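Long-range contacts in probable thiol peroxidase (Chromobacterium violaceum, PDB 3KEB), which is a putative peroxidase of the redoxin family with a thioredoxin-like fold, and probably reduces peroxides: residues V8-E13 against E129-G134; P22-Y27 against V148-E153; L67-E72 against D160-D165; K84-T89 against N107-S112. All coordinates share one frame; numbering follows the deposited sequence. Where two conformers were deposited one is given.

Contact 1: V8-E13 against E129-G134; sequences VQYGDE and EYPLSG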
loop_
_atom_site.group_PDB
_atom_site.type_symbol
_atom_site.label_atom_id
_atom_site.label_comp_id
_atom_site.label_asym_id
_atom_site.label_seq_id
_atom_site.Cartn_x
_atom_site.Cartn_y
_atom_site.Cartn_z
ATOM N N VAL A 8 -1.774 18.934 -8.581
ATOM C CA VAL A 8 -2.088 17.907 -9.528
ATOM C C VAL A 8 -3.600 17.822 -9.635
ATOM O O VAL A 8 -4.327 17.847 -8.624
ATOM C CB VAL A 8 -1.436 16.504 -9.153
ATOM C CG1 VAL A 8 -1.987 15.969 -7.816
ATOM C CG2 VAL A 8 -1.579 15.515 -10.335
ATOM N N GLN A 9 -4.069 17.723 -10.870
ATOM C CA GLN A 9 -5.473 17.568 -11.164
ATOM C C GLN A 9 -5.812 16.095 -11.316
ATOM O O GLN A 9 -5.174 15.381 -12.097
ATOM C CB GLN A 9 -5.814 18.312 -12.459
ATOM C CG GLN A 9 -7.322 18.449 -12.759
ATOM C CD GLN A 9 -8.057 19.577 -11.961
ATOM O OE1 GLN A 9 -7.455 20.625 -11.604
ATOM N NE2 GLN A 9 -9.372 19.362 -11.693
ATOM N N TYR A 10 -6.838 15.672 -10.571
ATOM C CA TYR A 10 -7.306 14.287 -10.563
ATOM C C TYR A 10 -8.803 14.380 -10.761
ATOM O O TYR A 10 -9.531 14.716 -9.860
ATOM C CB TYR A 10 -6.926 13.594 -9.226
ATOM C CG TYR A 10 -7.553 12.242 -9.014
ATOM C CD1 TYR A 10 -7.284 11.201 -9.874
ATOM C CD2 TYR A 10 -8.365 11.989 -7.917
ATOM C CE1 TYR A 10 -7.854 9.950 -9.686
ATOM C CE2 TYR A 10 -8.923 10.717 -7.702
ATOM C CZ TYR A 10 -8.646 9.711 -8.575
ATOM O OH TYR A 10 -9.167 8.456 -8.390
ATOM N N GLY A 11 -9.262 14.117 -11.980
ATOM C CA GLY A 11 -10.684 14.372 -12.311
ATOM C C GLY A 11 -11.008 15.824 -12.113
ATOM O O GLY A 11 -10.271 16.711 -12.613
ATOM N N ASP A 12 -12.025 16.090 -11.295
ATOM C CA ASP A 12 -12.423 17.461 -10.994
ATOM C C ASP A 12 -11.769 18.000 -9.703
ATOM O O ASP A 12 -12.118 19.090 -9.222
ATOM C CB ASP A 12 -13.968 17.617 -10.986
ATOM C CG ASP A 12 -14.625 17.241 -9.656
ATOM O OD1 ASP A 12 -14.007 16.558 -8.808
ATOM O OD2 ASP A 12 -15.806 17.645 -9.476
ATOM N N GLU A 13 -10.811 17.287 -9.144
ATOM C CA GLU A 13 -10.173 17.807 -7.910
ATOM C C GLU A 13 -8.763 18.327 -8.264
ATOM O O GLU A 13 -8.088 17.737 -9.097
ATOM C CB GLU A 13 -10.035 16.679 -6.919
ATOM C CG GLU A 13 -11.354 15.973 -6.470
ATOM C CD GLU A 13 -12.053 16.725 -5.386
ATOM O OE1 GLU A 13 -11.562 17.810 -5.007
ATOM O OE2 GLU A 13 -13.117 16.260 -4.917
ATOM N N GLU A 129 -4.517 15.508 0.657
ATOM C CA GLU A 129 -5.972 15.762 0.571
ATOM C C GLU A 129 -6.753 14.701 -0.147
ATOM O O GLU A 129 -6.283 14.138 -1.105
ATOM C CB GLU A 129 -6.254 17.075 -0.158
ATOM C CG GLU A 129 -5.642 18.242 0.498
ATOM C CD GLU A 129 -6.206 19.560 0.009
ATOM O OE1 GLU A 129 -7.220 19.567 -0.730
ATOM O OE2 GLU A 129 -5.617 20.598 0.394
ATOM N N TYR A 130 -7.993 14.493 0.305
ATOM C CA TYR A 130 -8.984 13.643 -0.360
ATOM C C TYR A 130 -9.069 14.053 -1.817
ATOM O O TYR A 130 -9.109 15.278 -2.088
ATOM C CB TYR A 130 -10.403 13.854 0.299
ATOM C CG TYR A 130 -11.530 13.255 -0.512
ATOM C CD1 TYR A 130 -11.785 11.889 -0.478
ATOM C CD2 TYR A 130 -12.343 14.047 -1.337
ATOM C CE1 TYR A 130 -12.781 11.319 -1.255
ATOM C CE2 TYR A 130 -13.385 13.478 -2.092
ATOM C CZ TYR A 130 -13.595 12.109 -2.049
ATOM O OH TYR A 130 -14.589 11.494 -2.790
ATOM N N PRO A 131 -9.170 13.093 -2.729
ATOM C CA PRO A 131 -9.205 11.645 -2.517
ATOM C C PRO A 131 -7.858 10.916 -2.668
ATOM O O PRO A 131 -7.824 9.701 -2.681
ATOM C CB PRO A 131 -10.119 11.163 -3.638
ATOM C CG PRO A 131 -10.071 12.214 -4.652
ATOM C CD PRO A 131 -9.393 13.402 -4.139
ATOM N N LEU A 132 -6.779 11.648 -2.883
ATOM C CA LEU A 132 -5.471 11.018 -3.109
ATOM C C LEU A 132 -4.545 11.094 -1.884
ATOM O O LEU A 132 -3.349 10.826 -1.993
ATOM C CB LEU A 132 -4.798 11.586 -4.358
ATOM C CG LEU A 132 -5.486 11.214 -5.687
ATOM C CD1 LEU A 132 -4.706 11.783 -6.854
ATOM C CD2 LEU A 132 -5.723 9.661 -5.846
ATOM N N SER A 133 -5.109 11.395 -0.730
ATOM C CA SER A 133 -4.374 11.402 0.514
ATOM C C SER A 133 -3.540 10.132 0.720
ATOM O O SER A 133 -4.050 8.982 0.596
ATOM C CB SER A 133 -5.350 11.528 1.658
ATOM O OG SER A 133 -4.651 11.624 2.862
ATOM N N GLY A 134 -2.263 10.335 1.001
ATOM C CA GLY A 134 -1.294 9.239 1.163
ATOM C C GLY A 134 -0.623 8.728 -0.093
ATOM O O GLY A 134 0.387 7.947 0.019
#
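Y10 presents its ring to the loop 129-134, and two side chains meet it from different sides. L132 lies over one face: CD1 is 4.0 Å from the Y10 ring centroid and 27° off the ring normal, a CH-pi contact, while L132 CD2 sits over the same face toward the rim. P131 comes instead to the edge, its CG in the ring plane and 3.6 Å from Y10 CE2. Chi1 of 170° sets Y10 CG anti to the backbone N, and the ring continues toward the loop. The peptide bond before P131 is cis, and P131 CB lies over a face of the Y130 ring, toward its rim, 3.5 Å above the plane. E13, last residue of the type II' turn from Y10 that closes the hairpin of strands 7-10 and 13-16, lays its CG 4.0 Å from P131 CD; E13 OE2 comes 4.0 Å from Y130 CE2, carboxylate and ring planes 83° apart. H64 meets the Y10 ring edge-to-face, and K38 of the second subunit packs on Y130, P131 and L132. No hydrogen bond spans the segments, which implies that aliphatic-aromatic packing near the subunit interface holds the hairpin tip to this loop.

Contact 2: P22-Y27 against V148-E153; sequences PRKGDY and VVHYSE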
loop_
_atom_site.group_PDB
_atom_site.type_symbol
_atom_site.label_atom_id
_atom_site.label_comp_id
_atom_site.label_asym_id
_atom_site.label_seq_id
_atom_site.Cartn_x
_atom_site.Cartn_y
_atom_site.Cartn_z
ATOM N N PRO A 22 13.136 16.846 -6.546
ATOM C CA PRO A 22 14.516 16.990 -7.080
ATOM C C PRO A 22 14.579 17.664 -8.441
ATOM O O PRO A 22 13.680 17.486 -9.296
ATOM C CB PRO A 22 15.030 15.559 -7.168
ATOM C CG PRO A 22 14.223 14.824 -6.146
ATOM C CD PRO A 22 12.844 15.431 -6.246
ATOM N N ARG A 23 15.630 18.453 -8.610
ATOM C CA ARG A 23 15.841 19.252 -9.820
ATOM C C ARG A 23 17.119 18.857 -10.520
ATOM O O ARG A 23 18.007 18.246 -9.917
ATOM C CB ARG A 23 15.936 20.735 -9.473
ATOM C CG ARG A 23 14.627 21.322 -8.993
ATOM C CD ARG A 23 14.715 22.854 -8.915
ATOM N NE ARG A 23 14.122 23.326 -7.676
ATOM C CZ ARG A 23 14.328 24.535 -7.168
ATOM N NH1 ARG A 23 15.083 25.410 -7.811
ATOM N NH2 ARG A 23 13.752 24.864 -6.023
ATOM N N LYS A 24 17.214 19.234 -11.792
ATOM C CA LYS A 24 18.412 19.032 -12.590
ATOM C C LYS A 24 19.635 19.494 -11.798
ATOM O O LYS A 24 19.644 20.619 -11.270
ATOM C CB LYS A 24 18.309 19.844 -13.903
ATOM C CG LYS A 24 19.601 19.825 -14.695
ATOM C CD LYS A 24 19.427 19.890 -16.254
ATOM C CE LYS A 24 20.524 18.981 -16.977
ATOM N NZ LYS A 24 20.106 17.935 -18.065
ATOM N N GLY A 25 20.650 18.638 -11.738
ATOM C CA GLY A 25 21.888 18.930 -11.054
ATOM C C GLY A 25 21.964 18.492 -9.604
ATOM O O GLY A 25 23.057 18.458 -9.033
ATOM N N ASP A 26 20.812 18.187 -9.015
ATOM C CA ASP A 26 20.740 17.601 -7.673
ATOM C C ASP A 26 21.210 16.146 -7.655
ATOM O O ASP A 26 21.019 15.398 -8.642
ATOM C CB ASP A 26 19.300 17.601 -7.108
ATOM C CG ASP A 26 18.758 18.954 -6.771
ATOM O OD1 ASP A 26 19.493 19.969 -6.809
ATOM O OD2 ASP A 26 17.539 18.978 -6.407
ATOM N N TYR A 27 21.801 15.729 -6.534
ATOM C CA TYR A 27 21.984 14.313 -6.220
ATOM C C TYR A 27 20.654 13.799 -5.651
ATOM O O TYR A 27 19.992 14.518 -4.886
ATOM C CB TYR A 27 23.117 14.098 -5.226
ATOM C CG TYR A 27 24.508 14.208 -5.822
ATOM C CD1 TYR A 27 25.168 13.083 -6.347
ATOM C CD2 TYR A 27 25.165 15.407 -5.866
ATOM C CE1 TYR A 27 26.458 13.182 -6.868
ATOM C CE2 TYR A 27 26.446 15.498 -6.390
ATOM C CZ TYR A 27 27.074 14.378 -6.900
ATOM O OH TYR A 27 28.347 14.500 -7.421
ATOM N N VAL A 148 23.015 11.786 -10.112
ATOM C CA VAL A 148 22.740 13.180 -10.410
ATOM C C VAL A 148 21.569 13.263 -11.360
ATOM O O VAL A 148 21.506 12.537 -12.376
ATOM C CB VAL A 148 23.981 13.879 -11.000
ATOM C CG1 VAL A 148 23.609 15.229 -11.556
ATOM C CG2 VAL A 148 25.028 13.998 -9.925
ATOM N N VAL A 149 20.644 14.180 -11.046
ATOM C CA VAL A 149 19.431 14.393 -11.839
ATOM C C VAL A 149 19.727 15.164 -13.129
ATOM O O VAL A 149 20.363 16.231 -13.085
ATOM C CB VAL A 149 18.356 15.128 -10.988
ATOM C CG1 VAL A 149 17.066 15.429 -11.794
ATOM C CG2 VAL A 149 17.943 14.260 -9.784
ATOM N N HIS A 150 19.285 14.610 -14.267
ATOM C CA HIS A 150 19.374 15.291 -15.606
ATOM C C HIS A 150 18.043 15.870 -16.117
ATOM O O HIS A 150 18.007 16.845 -16.896
ATOM C CB HIS A 150 19.900 14.315 -16.670
ATOM C CG HIS A 150 21.337 13.957 -16.497
ATOM N ND1 HIS A 150 22.306 14.281 -17.420
ATOM C CD2 HIS A 150 21.974 13.320 -15.492
ATOM C CE1 HIS A 150 23.478 13.855 -16.990
ATOM N NE2 HIS A 150 23.304 13.272 -15.818
ATOM N N TYR A 151 16.941 15.314 -15.628
ATOM C CA TYR A 151 15.597 15.754 -15.980
ATOM C C TYR A 151 14.641 15.328 -14.872
ATOM O O TYR A 151 14.736 14.187 -14.363
ATOM C CB TYR A 151 15.154 15.074 -17.317
ATOM C CG TYR A 151 13.787 15.436 -17.695
ATOM C CD1 TYR A 151 13.555 16.579 -18.406
ATOM C CD2 TYR A 151 12.684 14.666 -17.272
ATOM C CE1 TYR A 151 12.244 16.952 -18.753
ATOM C CE2 TYR A 151 11.360 15.039 -17.608
ATOM C CZ TYR A 151 11.165 16.171 -18.367
ATOM O OH TYR A 151 9.905 16.608 -18.730
ATOM N N SER A 152 13.700 16.189 -14.518
ATOM C CA SER A 152 12.634 15.783 -13.590
ATOM C C SER A 152 11.318 16.491 -13.962
ATOM O O SER A 152 11.340 17.637 -14.386
ATOM C CB SER A 152 13.031 16.027 -12.100
ATOM O OG SER A 152 13.145 17.409 -11.786
ATOM N N GLU A 153 10.181 15.833 -13.775
ATOM C CA GLU A 153 8.908 16.422 -14.099
ATOM C C GLU A 153 7.865 15.784 -13.208
ATOM O O GLU A 153 7.801 14.557 -13.068
ATOM C CB GLU A 153 8.589 16.136 -15.584
ATOM C CG GLU A 153 7.203 16.592 -16.051
ATOM C CD GLU A 153 6.804 16.012 -17.415
ATOM O OE1 GLU A 153 7.488 15.125 -17.977
ATOM O OE2 GLU A 153 5.795 16.475 -17.924
HETATM O O HOH W 1 21.316 15.804 -19.687
#
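A type II beta turn, R23 to D26, docks on residues V148 to S152 at strand 149-154, outermost in the thioredoxin-like sheet of this chain, where H150 and Y151 form a classic beta bulge opposite L142. Two backbone bonds fix the register: G25 N to V149 O at 2.8 Å (176° at the hydrogen) and V149 N to D26 O at 2.7 Å (168°). Y27 and V148 form a single backbone bridge. The turn is braced from within, since R23 N donates to D26 OD2 from above the carboxylate plane. The V149 side chain faces the turn, with CB 3.3 Å from R23 O and CG2 reaching P22 CB on one flank. Farther along, S152 OG gives a short bond of 2.5 Å to P22 O. K24 has CG anti to its backbone N, and the chain then bends at each later torsion; NZ reaches H150 O at 2.6 Å, in the carbonyl plane and on a lone pair. The same NZ donates to a water that also bonds H150 ND1, while H150 NE2 is tied to D144. Lysine and imidazole thus share a water, while the carbonyl of H150 takes the lysine directly. At the far end V148 CG2 stands over one face of the Y27 ring, 3.6 Å from its centroid and 19° off the normal, closest to CE1.

Contact 3: L67-E72 against D160-D165; sequences LLLLRE and DFFDFD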
loop_
_atom_site.group_PDB
_atom_site.type_symbol
_atom_site.label_atom_id
_atom_site.label_comp_id
_atom_site.label_asym_id
_atom_site.label_seq_id
_atom_site.Cartn_x
_atom_site.Cartn_y
_atom_site.Cartn_z
ATOM N N LEU A 67 -1.132 1.772 -14.938
ATOM C CA LEU A 67 -0.528 0.869 -15.860
ATOM C C LEU A 67 -0.365 1.451 -17.261
ATOM O O LEU A 67 0.579 1.080 -17.955
ATOM C CB LEU A 67 -1.288 -0.458 -15.924
ATOM C CG LEU A 67 -1.128 -1.328 -14.664
ATOM C CD1 LEU A 67 -1.882 -2.685 -15.001
ATOM C CD2 LEU A 67 0.294 -1.607 -14.222
ATOM N N LEU A 68 -1.261 2.330 -17.702
ATOM C CA LEU A 68 -1.091 2.899 -19.071
ATOM C C LEU A 68 0.157 3.757 -19.156
ATOM O O LEU A 68 0.950 3.657 -20.082
ATOM C CB LEU A 68 -2.326 3.710 -19.439
ATOM C CG LEU A 68 -2.350 4.384 -20.776
ATOM C CD1 LEU A 68 -2.496 3.294 -21.850
ATOM C CD2 LEU A 68 -3.559 5.352 -20.795
ATOM N N LEU A 69 0.334 4.637 -18.170
ATOM C CA LEU A 69 1.525 5.435 -18.106
ATOM C C LEU A 69 2.790 4.622 -17.955
ATOM O O LEU A 69 3.851 5.003 -18.516
ATOM C CB LEU A 69 1.436 6.372 -16.907
ATOM C CG LEU A 69 2.619 7.366 -16.666
ATOM C CD1 LEU A 69 2.796 8.335 -17.755
ATOM C CD2 LEU A 69 2.400 8.132 -15.385
ATOM N N LEU A 70 2.708 3.563 -17.169
ATOM C CA LEU A 70 3.832 2.660 -17.055
ATOM C C LEU A 70 4.159 2.071 -18.429
ATOM O O LEU A 70 5.326 1.951 -18.768
ATOM C CB LEU A 70 3.560 1.524 -16.074
ATOM C CG LEU A 70 4.731 0.558 -15.786
ATOM C CD1 LEU A 70 6.024 1.354 -15.425
ATOM C CD2 LEU A 70 4.353 -0.404 -14.669
ATOM N N ARG A 71 3.116 1.670 -19.170
ATOM C CA ARG A 71 3.304 1.105 -20.465
ATOM C C ARG A 71 4.010 2.087 -21.422
ATOM O O ARG A 71 4.906 1.689 -22.212
ATOM C CB ARG A 71 1.959 0.659 -21.062
ATOM C CG ARG A 71 2.068 -0.005 -22.469
ATOM C CD ARG A 71 0.712 -0.081 -23.223
ATOM N NE ARG A 71 0.364 1.224 -23.816
ATOM C CZ ARG A 71 -0.842 1.553 -24.310
ATOM N NH1 ARG A 71 -1.849 0.683 -24.285
ATOM N NH2 ARG A 71 -1.031 2.751 -24.852
ATOM N N GLU A 72 3.594 3.350 -21.412
ATOM C CA GLU A 72 4.190 4.352 -22.311
ATOM C C GLU A 72 5.675 4.563 -21.946
ATOM O O GLU A 72 6.529 4.799 -22.786
ATOM C CB GLU A 72 3.392 5.670 -22.217
ATOM C CG GLU A 72 2.005 5.487 -22.763
ATOM C CD GLU A 72 2.018 5.015 -24.175
ATOM O OE1 GLU A 72 2.503 5.814 -24.998
ATOM O OE2 GLU A 72 1.599 3.857 -24.458
ATOM N N ASP A 160 -2.263 12.616 -17.817
ATOM C CA ASP A 160 -1.220 12.999 -18.739
ATOM C C ASP A 160 -0.121 11.944 -18.801
ATOM O O ASP A 160 0.085 11.156 -17.876
ATOM C CB ASP A 160 -0.568 14.320 -18.340
ATOM C CG ASP A 160 -1.492 15.544 -18.461
ATOM O OD1 ASP A 160 -2.584 15.472 -19.049
ATOM O OD2 ASP A 160 -1.068 16.628 -17.951
ATOM N N PHE A 161 0.688 12.038 -19.854
ATOM C CA PHE A 161 1.957 11.327 -19.930
ATOM C C PHE A 161 3.132 12.265 -19.691
ATOM O O PHE A 161 3.074 13.472 -19.932
ATOM C CB PHE A 161 2.144 10.576 -21.275
ATOM C CG PHE A 161 1.076 9.556 -21.598
ATOM C CD1 PHE A 161 0.439 8.833 -20.621
ATOM C CD2 PHE A 161 0.693 9.350 -22.916
ATOM C CE1 PHE A 161 -0.554 7.924 -20.928
ATOM C CE2 PHE A 161 -0.278 8.427 -23.232
ATOM C CZ PHE A 161 -0.903 7.717 -22.221
ATOM N N PHE A 162 4.243 11.690 -19.242
ATOM C CA PHE A 162 5.492 12.434 -19.140
ATOM C C PHE A 162 5.942 12.974 -20.499
ATOM O O PHE A 162 5.560 12.449 -21.545
ATOM C CB PHE A 162 6.585 11.508 -18.579
ATOM C CG PHE A 162 6.241 10.879 -17.261
ATOM C CD1 PHE A 162 5.960 11.677 -16.144
ATOM C CD2 PHE A 162 6.240 9.491 -17.120
ATOM C CE1 PHE A 162 5.623 11.119 -14.933
ATOM C CE2 PHE A 162 5.956 8.927 -15.871
ATOM C CZ PHE A 162 5.637 9.740 -14.796
ATOM N N ASP A 163 6.811 13.986 -20.491
ATOM C CA ASP A 163 7.338 14.612 -21.699
ATOM C C ASP A 163 8.534 13.799 -22.201
ATOM O O ASP A 163 9.700 14.196 -22.050
ATOM C CB ASP A 163 7.760 16.046 -21.411
ATOM C CG ASP A 163 8.054 16.847 -22.679
ATOM O OD1 ASP A 163 8.157 16.268 -23.751
ATOM O OD2 ASP A 163 8.198 18.087 -22.565
ATOM N N PHE A 164 8.203 12.647 -22.803
ATOM C CA PHE A 164 9.199 11.732 -23.236
ATOM C C PHE A 164 10.055 12.373 -24.330
ATOM O O PHE A 164 11.255 12.144 -24.368
ATOM C CB PHE A 164 8.574 10.441 -23.744
ATOM C CG PHE A 164 7.890 9.628 -22.685
ATOM C CD1 PHE A 164 8.592 9.135 -21.592
ATOM C CD2 PHE A 164 6.532 9.390 -22.766
ATOM C CE1 PHE A 164 7.947 8.397 -20.585
ATOM C CE2 PHE A 164 5.889 8.654 -21.790
ATOM C CZ PHE A 164 6.579 8.176 -20.698
ATOM N N ASP A 165 9.450 13.170 -25.215
ATOM C CA ASP A 165 10.253 13.876 -26.227
ATOM C C ASP A 165 11.373 14.724 -25.612
ATOM O O ASP A 165 12.500 14.760 -26.134
ATOM C CB ASP A 165 9.394 14.730 -27.131
ATOM C CG ASP A 165 8.577 13.898 -28.121
ATOM O OD1 ASP A 165 8.880 12.687 -28.312
ATOM O OD2 ASP A 165 7.604 14.458 -28.673
#
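E72 and F161 supply the CH-pi contact between helix 67-72 and the segment 160-165. E72 CG lies over one face of the F161 ring, 3.8 Å from the centroid and 15° off its normal; CG is anti to the carbonyl carbon (chi1 -66°), which places this methylene above the ring. The other contacts are mainly apolar. L68 crosses F161 at about a right angle and puts CD2 in the ring plane at the edge, 3.8 Å from F161 CZ, so F161 is met on a face and at its rim. Both methyls of L69 lie against F162, which L69 again crosses at about a right angle: L69 CD2 is 3.7 Å from F162 CZ, and L69 CD1 also touches F161 CD1 at 3.7 Å. F164 reaches the helix backbone, with E72 O over one of its faces and E72 CB 3.9 Å from F164 CE2; its CZ lies at the edge of the F162 ring. No hydrogen bond joins the two segments. R71 grips E72 side-on, NE and NH2 both donating to the one atom OE2, at 3.0 and 2.9 Å, with OE2 in the guanidinium plane. D163 is the N-cap of helix 164-177, its OD1 accepting from A166 N. Helix 67-77, whose L70 faces the central sheet, thus packs on the lead-in and first turn of the C-terminal helix, consistent with thioredoxin-like folds, where helices flank the sheet.

Contact 4: K84-T89 against N107-S112; sequences KLIVIT and NIALLS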
loop_
_atom_site.group_PDB
_atom_site.type_symbol
_atom_site.label_atom_id
_atom_site.label_comp_id
_atom_site.label_asym_id
_atom_site.label_seq_id
_atom_site.Cartn_x
_atom_site.Cartn_y
_atom_site.Cartn_z
ATOM N N LYS A 84 17.773 1.918 -16.047
ATOM C CA LYS A 84 17.032 1.085 -15.087
ATOM C C LYS A 84 15.743 1.808 -14.661
ATOM O O LYS A 84 15.805 2.884 -14.028
ATOM C CB LYS A 84 17.894 0.756 -13.854
ATOM C CG LYS A 84 17.222 -0.007 -12.764
ATOM C CD LYS A 84 16.802 -1.425 -13.222
ATOM C CE LYS A 84 16.096 -2.256 -12.145
ATOM N NZ LYS A 84 15.902 -3.637 -12.673
ATOM N N LEU A 85 14.613 1.195 -14.964
ATOM C CA LEU A 85 13.299 1.729 -14.609
ATOM C C LEU A 85 12.974 1.283 -13.187
ATOM O O LEU A 85 12.962 0.044 -12.883
ATOM C CB LEU A 85 12.233 1.214 -15.581
ATOM C CG LEU A 85 10.805 1.741 -15.311
ATOM C CD1 LEU A 85 10.791 3.286 -15.195
ATOM C CD2 LEU A 85 9.837 1.290 -16.319
ATOM N N ILE A 86 12.788 2.276 -12.315
ATOM C CA ILE A 86 12.458 2.082 -10.892
ATOM C C ILE A 86 11.073 2.755 -10.627
ATOM O O ILE A 86 10.941 3.988 -10.687
ATOM C CB ILE A 86 13.504 2.699 -9.946
ATOM C CG1 ILE A 86 14.895 2.076 -10.216
ATOM C CG2 ILE A 86 13.098 2.460 -8.503
ATOM C CD1 ILE A 86 16.054 2.814 -9.516
ATOM N N VAL A 87 10.063 1.924 -10.384
ATOM C CA VAL A 87 8.700 2.380 -10.132
ATOM C C VAL A 87 8.489 2.377 -8.622
ATOM O O VAL A 87 8.772 1.379 -7.948
ATOM C CB VAL A 87 7.673 1.476 -10.821
ATOM C CG1 VAL A 87 6.224 1.817 -10.388
ATOM C CG2 VAL A 87 7.819 1.560 -12.350
ATOM N N ILE A 88 7.983 3.493 -8.087
ATOM C CA ILE A 88 7.752 3.653 -6.669
ATOM C C ILE A 88 6.286 4.030 -6.473
ATOM O O ILE A 88 5.778 4.956 -7.153
ATOM C CB ILE A 88 8.662 4.723 -6.019
ATOM C CG1 ILE A 88 10.141 4.360 -6.292
ATOM C CG2 ILE A 88 8.357 4.867 -4.484
ATOM C CD1 ILE A 88 11.163 5.416 -5.871
ATOM N N THR A 89 5.615 3.323 -5.551
ATOM C CA THR A 89 4.251 3.647 -5.226
ATOM C C THR A 89 3.908 3.333 -3.784
ATOM O O THR A 89 4.692 2.735 -3.050
ATOM C CB THR A 89 3.197 2.915 -6.104
ATOM O OG1 THR A 89 3.054 1.579 -5.642
ATOM C CG2 THR A 89 3.550 2.831 -7.619
ATOM N N ASN A 107 12.491 -6.625 -15.808
ATOM C CA ASN A 107 13.552 -5.732 -15.342
ATOM C C ASN A 107 13.147 -4.426 -14.711
ATOM O O ASN A 107 13.979 -3.505 -14.594
ATOM C CB ASN A 107 14.489 -5.369 -16.505
ATOM C CG ASN A 107 15.515 -6.427 -16.745
ATOM O OD1 ASN A 107 16.083 -6.935 -15.783
ATOM N ND2 ASN A 107 15.712 -6.817 -18.006
ATOM N N ILE A 108 11.882 -4.292 -14.350
ATOM C CA ILE A 108 11.417 -3.067 -13.714
ATOM C C ILE A 108 11.443 -3.377 -12.252
ATOM O O ILE A 108 10.938 -4.424 -11.809
ATOM C CB ILE A 108 9.999 -2.710 -14.155
ATOM C CG1 ILE A 108 9.997 -2.410 -15.653
ATOM C CG2 ILE A 108 9.442 -1.535 -13.358
ATOM C CD1 ILE A 108 8.589 -2.307 -16.280
ATOM N N ALA A 109 12.059 -2.489 -11.476
ATOM C CA ALA A 109 11.988 -2.567 -10.041
ATOM C C ALA A 109 10.656 -1.978 -9.631
ATOM O O ALA A 109 10.243 -0.958 -10.175
ATOM C CB ALA A 109 13.121 -1.804 -9.412
ATOM N N LEU A 110 10.017 -2.617 -8.638
ATOM C CA LEU A 110 8.753 -2.178 -8.047
ATOM C C LEU A 110 8.947 -2.008 -6.551
ATOM O O LEU A 110 9.204 -3.002 -5.813
ATOM C CB LEU A 110 7.705 -3.263 -8.351
ATOM C CG LEU A 110 7.395 -3.527 -9.820
ATOM C CD1 LEU A 110 6.510 -4.740 -9.970
ATOM C CD2 LEU A 110 6.688 -2.302 -10.461
ATOM N N LEU A 111 8.879 -0.762 -6.099
ATOM C CA LEU A 111 9.184 -0.410 -4.721
ATOM C C LEU A 111 7.984 0.234 -4.078
ATOM O O LEU A 111 7.326 1.075 -4.685
ATOM C CB LEU A 111 10.353 0.572 -4.662
ATOM C CG LEU A 111 11.595 0.166 -5.479
ATOM C CD1 LEU A 111 12.731 1.180 -5.163
ATOM C CD2 LEU A 111 12.063 -1.280 -5.207
ATOM N N SER A 112 7.774 -0.129 -2.818
ATOM C CA SER A 112 6.686 0.321 -2.005
ATOM C C SER A 112 7.210 1.272 -0.940
ATOM O O SER A 112 8.320 1.079 -0.377
ATOM C CB SER A 112 6.059 -0.866 -1.304
ATOM O OG SER A 112 5.184 -0.441 -0.293
HETATM O O HOH W 2 14.442 -1.397 -16.408
#
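V87 and L111 sit where strands 84-89 and 109-112 are knit together in parallel, their axes 4.8 Å apart and 24° from parallel. Four backbone bonds run through this tight part: A109 N to L85 O, V87 N to A109 O, L111 N to V87 O at 2.8 Å, and T89 N to L111 O at 3.0 Å. On the face carrying I86, A109, I88 and L111, I86 CG2 and L111 CD1 touch at 3.6 Å, the two side chains crossing at a slant rather than lying abreast. L33 covers I88 and L111 there. On the V87 and L110 face these two lie side by side and point the same way, L110 CD2 being 3.9 Å from V87 CB. V87 also sends CG2, anti to its carbonyl carbon, to I108 CG2 at 3.6 Å, while L85 and I108 run alongside each other. Both buried hydroxyls at the strand ends turn to D91: T89 OG1 bonds its carboxylate and S112 OG its carbonyl. The beginning of the pair is looser and wetter. N107 is exposed and off the ladder, and N107 O is held by K84 NZ at 2.7 Å, the donor standing 57° out of the carbonyl plane. A water continues this end, accepting from L85 N and donating to N107 O at 2.8 Å. Strand 84-89, helix 93-103 and strand 109-112 make up a beta-alpha-beta crossover that supplies one of the parallel strand pairs of the thioredoxin-like sheet.

How the contacts relate
From the N terminus, the chain opens contacts 1 to 4 at 8-13, 22-27, 67-72 and 84-89. Contact 4 closes first, at 107-112, nested inside the loops of the other three. Contacts 1, 2 and 3 close in opening order, so each crosses the other two. Contact 1 ties the N-terminal hairpin to the loop before strand 139-143; contact 2 ties the loop before strand 32-35 to edge strand 149-154. Contacts 2 and 3 touch where E153 OE1 meets D163 N at 2.8 Å, joining that strand to the C-terminal helix. Contacts 3 and 4 meet through L70, on L85 and V87. Contact 1 touches none of them, its nearest atoms about 7 Å from contacts 3 and 4.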